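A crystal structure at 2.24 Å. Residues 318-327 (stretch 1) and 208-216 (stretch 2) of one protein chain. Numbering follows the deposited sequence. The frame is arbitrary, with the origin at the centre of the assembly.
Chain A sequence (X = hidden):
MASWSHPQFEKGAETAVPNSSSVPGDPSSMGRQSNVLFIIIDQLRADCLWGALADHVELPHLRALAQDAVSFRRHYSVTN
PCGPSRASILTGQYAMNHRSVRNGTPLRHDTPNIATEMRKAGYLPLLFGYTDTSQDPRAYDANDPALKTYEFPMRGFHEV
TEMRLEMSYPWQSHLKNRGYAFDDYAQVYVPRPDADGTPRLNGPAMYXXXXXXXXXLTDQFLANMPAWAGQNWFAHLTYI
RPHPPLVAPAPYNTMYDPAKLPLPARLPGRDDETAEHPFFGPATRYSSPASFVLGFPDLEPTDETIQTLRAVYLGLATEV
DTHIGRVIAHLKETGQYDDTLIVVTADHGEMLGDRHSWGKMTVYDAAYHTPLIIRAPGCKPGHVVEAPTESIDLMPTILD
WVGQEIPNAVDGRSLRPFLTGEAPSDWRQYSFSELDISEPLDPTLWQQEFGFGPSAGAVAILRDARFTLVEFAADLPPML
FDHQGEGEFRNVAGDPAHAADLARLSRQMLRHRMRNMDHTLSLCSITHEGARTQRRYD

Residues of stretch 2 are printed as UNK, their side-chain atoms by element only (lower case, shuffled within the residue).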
# COMPACT_ATOMS: atom_id res chain seq x y z
N THR A 318 20.29 -40.69 -7.24
CA THR A 318 21.15 -41.35 -6.25
C THR A 318 22.12 -40.31 -5.59
O THR A 318 22.27 -40.32 -4.38
CB THR A 318 21.80 -42.63 -6.87
OG1 THR A 318 20.76 -43.59 -7.06
CG2 THR A 318 22.90 -43.26 -5.98
N GLU A 319 22.71 -39.38 -6.38
CA GLU A 319 23.58 -38.34 -5.83
C GLU A 319 22.79 -37.37 -4.92
O GLU A 319 23.30 -36.98 -3.88
CB GLU A 319 24.35 -37.61 -6.93
CG GLU A 319 25.41 -36.65 -6.38
CD GLU A 319 25.90 -35.61 -7.37
OE1 GLU A 319 25.20 -35.38 -8.38
OE2 GLU A 319 27.00 -35.05 -7.16
N VAL A 320 21.54 -37.06 -5.26
CA VAL A 320 20.68 -36.22 -4.39
C VAL A 320 20.46 -36.96 -3.07
O VAL A 320 20.60 -36.36 -1.99
CB VAL A 320 19.35 -35.84 -5.11
CG1 VAL A 320 18.24 -35.44 -4.13
CG2 VAL A 320 19.59 -34.75 -6.15
N ASP A 321 20.16 -38.26 -3.16
CA ASP A 321 19.99 -39.14 -2.01
C ASP A 321 21.19 -39.11 -1.05
O ASP A 321 20.96 -38.93 0.13
CB ASP A 321 19.71 -40.57 -2.44
CG ASP A 321 19.25 -41.41 -1.28
OD1 ASP A 321 18.04 -41.40 -1.00
OD2 ASP A 321 20.11 -41.99 -0.59
N THR A 322 22.44 -39.30 -1.55
CA THR A 322 23.68 -39.29 -0.73
C THR A 322 23.81 -37.98 0.06
O THR A 322 24.15 -38.02 1.23
CB THR A 322 24.93 -39.53 -1.60
OG1 THR A 322 24.76 -40.70 -2.42
CG2 THR A 322 26.22 -39.65 -0.79
N HIS A 323 23.55 -36.84 -0.59
CA HIS A 323 23.62 -35.53 0.04
C HIS A 323 22.50 -35.26 1.05
O HIS A 323 22.76 -34.56 2.02
CB HIS A 323 23.82 -34.40 -1.00
CG HIS A 323 25.18 -34.44 -1.60
ND1 HIS A 323 26.28 -34.00 -0.90
CD2 HIS A 323 25.60 -34.98 -2.77
CE1 HIS A 323 27.33 -34.24 -1.68
NE2 HIS A 323 26.97 -34.83 -2.81
N ILE A 324 21.31 -35.85 0.87
CA ILE A 324 20.17 -35.73 1.82
C ILE A 324 20.52 -36.49 3.11
O ILE A 324 20.14 -36.05 4.19
CB ILE A 324 18.79 -36.13 1.17
CG1 ILE A 324 18.30 -35.01 0.24
CG2 ILE A 324 17.69 -36.47 2.24
CD1 ILE A 324 17.04 -35.31 -0.59
N GLY A 325 21.28 -37.58 3.00
CA GLY A 325 21.79 -38.34 4.14
C GLY A 325 22.67 -37.50 5.06
O GLY A 325 22.62 -37.64 6.28
N ARG A 326 23.45 -36.58 4.48
CA ARG A 326 24.32 -35.64 5.20
C ARG A 326 23.48 -34.62 5.96
O ARG A 326 23.90 -34.20 7.04
CB ARG A 326 25.24 -34.89 4.22
CG ARG A 326 26.31 -35.73 3.53
CD ARG A 326 26.94 -34.91 2.41
NE ARG A 326 27.77 -33.84 2.95
CZ ARG A 326 28.09 -32.72 2.32
NH1 ARG A 326 27.63 -32.48 1.10
NH2 ARG A 326 28.88 -31.82 2.90
N VAL A 327 22.34 -34.17 5.38
CA VAL A 327 21.39 -33.23 5.98
C VAL A 327 20.73 -33.89 7.21
O VAL A 327 20.67 -33.29 8.28
CB VAL A 327 20.35 -32.70 4.95
CG1 VAL A 327 19.30 -31.81 5.62
CG2 VAL A 327 21.03 -31.96 3.80
N UNK A 208 34.00 -32.41 -10.76
CA UNK A 208 34.08 -33.61 -9.92
C UNK A 208 32.82 -33.63 -9.03
O UNK A 208 32.19 -32.58 -8.87
n UNK A 208 38.91 -35.71 -6.33
n UNK A 208 38.98 -33.42 -6.43
c UNK A 208 38.70 -34.58 -7.00
n UNK A 208 38.19 -34.63 -8.24
c UNK A 208 37.89 -33.46 -9.06
c UNK A 208 36.63 -33.67 -9.88
c UNK A 208 35.35 -33.62 -9.05
N UNK A 209 32.46 -34.81 -8.49
CA UNK A 209 31.29 -34.99 -7.62
C UNK A 209 31.27 -34.02 -6.43
O UNK A 209 30.22 -33.46 -6.14
c UNK A 209 31.20 -36.43 -7.13
N UNK A 210 32.43 -33.79 -5.77
CA UNK A 210 32.52 -32.88 -4.64
C UNK A 210 32.33 -31.41 -5.03
O UNK A 210 32.15 -30.57 -4.15
o UNK A 210 35.04 -35.07 -5.93
c UNK A 210 33.84 -33.08 -3.86
c UNK A 210 35.09 -33.00 -4.72
c UNK A 210 35.66 -34.36 -5.10
o UNK A 210 36.74 -34.71 -4.57
N UNK A 211 32.36 -31.10 -6.35
CA UNK A 211 32.18 -29.75 -6.88
C UNK A 211 30.85 -29.56 -7.64
O UNK A 211 30.64 -28.51 -8.27
o UNK A 211 35.72 -29.65 -7.47
c UNK A 211 34.67 -29.25 -6.95
c UNK A 211 33.39 -29.36 -7.74
o UNK A 211 34.62 -28.75 -5.81
N UNK A 212 29.97 -30.57 -7.58
CA UNK A 212 28.68 -30.57 -8.27
C UNK A 212 27.67 -29.59 -7.68
O UNK A 212 27.84 -29.14 -6.56
c UNK A 212 28.09 -31.99 -8.31
o UNK A 212 27.31 -32.28 -7.16
N UNK A 213 26.64 -29.28 -8.45
CA UNK A 213 25.52 -28.42 -8.06
C UNK A 213 24.81 -28.95 -6.81
O UNK A 213 24.59 -28.18 -5.88
c UNK A 213 24.16 -29.40 -10.08
o UNK A 213 24.64 -30.54 -9.78
c UNK A 213 24.55 -28.20 -9.24
o UNK A 213 23.36 -29.22 -11.03
N UNK A 214 24.53 -30.30 -6.76
CA UNK A 214 23.94 -31.03 -5.62
C UNK A 214 24.80 -30.91 -4.37
O UNK A 214 24.27 -30.57 -3.31
o UNK A 214 22.80 -32.53 -7.15
c UNK A 214 23.06 -33.31 -4.84
c UNK A 214 23.66 -32.50 -6.00
N UNK A 215 26.12 -31.24 -4.48
CA UNK A 215 27.10 -31.21 -3.39
C UNK A 215 27.27 -29.80 -2.84
O UNK A 215 27.25 -29.60 -1.62
c UNK A 215 28.45 -31.75 -3.87
N UNK A 216 27.43 -28.83 -3.74
CA UNK A 216 27.61 -27.42 -3.41
C UNK A 216 26.45 -26.86 -2.58
O UNK A 216 26.72 -26.18 -1.58
c UNK A 216 29.32 -23.20 -3.63
c UNK A 216 28.03 -25.11 -4.40
c UNK A 216 27.00 -22.91 -4.19
c UNK A 216 29.23 -24.56 -3.95
c UNK A 216 26.91 -24.27 -4.51
c UNK A 216 27.91 -26.58 -4.67
c UNK A 216 28.21 -22.38 -3.77
O HOH W 1 28.64 -35.52 -4.96
O HOH W 2 25.37 -33.03 -10.38
O HOH W 3 22.57 -34.89 -8.30

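Position 208 has seven side-chain atoms: three carbons, a nitrogen, then a carbon carrying two more nitrogens. That is a guanidinium, so the residue is arginine. Arg208 is exposed and does not reach stretch 1.

Position 209 has a single side-chain carbon, CB, which lies 4.4 Å from Glu319 OE2. One carbon means alanine. The carbonyl oxygen of Ala209 accepts a weak hydrogen bond from water 1.

Position 210 has three carbons, the third carrying two oxygens. It points away from stretch 1 and makes no contact. This is a glutamate. Glu210 OE2 lies 3.0 Å from Arg208 NH2, a salt bridge of charges only, because the oxygen sits well out of the guanidinium plane.

Position 211 has two carbons, the second carrying two oxygens, which identifies aspartate. Asp211 points away and is hydrogen-bonded elsewhere in the structure.

Position 212 has one carbon and one oxygen. The oxygen lies 2.8 Å from Glu319 OE2. A lone hydroxyl on CB makes this serine. Ser212 OG donates to Glu319 OE2 and accepts from the backbone N of position 215 at 3.1 Å, the capping bond of the helix that follows.

Position 213 again has two carbons with two oxygens on the second, so it is aspartate. Asp213 points away at CB, but its end comes nearer stretch 1. Asp213 OD1 accepts from the backbone N of position 214 at 3.0 Å.

Position 214 has a carbon branching to one oxygen and one carbon. The terminal carbon lies 3.7 Å from His323 CD2 and 3.8 Å from Val320 CA. This branching is threonine. Thr214 OG1 donates to water 3.

Position 215 has one side-chain carbon, CB, 3.5 Å from His323 CE1. It is alanine. Ala215 CA lies over the His323 ring face, 3.7 Å from the centroid, in a CH-pi contact.

Position 216 has one carbon and a six-carbon ring, hence phenylalanine. Phe216 points away from stretch 1.

The contact combines a polar part with close packing. Glu319 receives the Ser212 hydroxyl directly, the one hydrogen bond across the stretches. Waters extend its reach: water 1 links Glu319 OE2, Ala209 O and His323 NE2, water 2 joins Glu319 OE1 to Asp213 OD1, and water 3 joins Glu319 OE1 to Thr214 OG1. Beside this network, the Thr214 methyl packs against Val320 and His323. Ala215 CA and CB each lie 3.5 Å from His323 CE1. Arg326 NH1 donates to His323 ND1 at 2.9 Å, tying the ring to its own helix.

Stretch 2 208-216: RAEDSDTAF
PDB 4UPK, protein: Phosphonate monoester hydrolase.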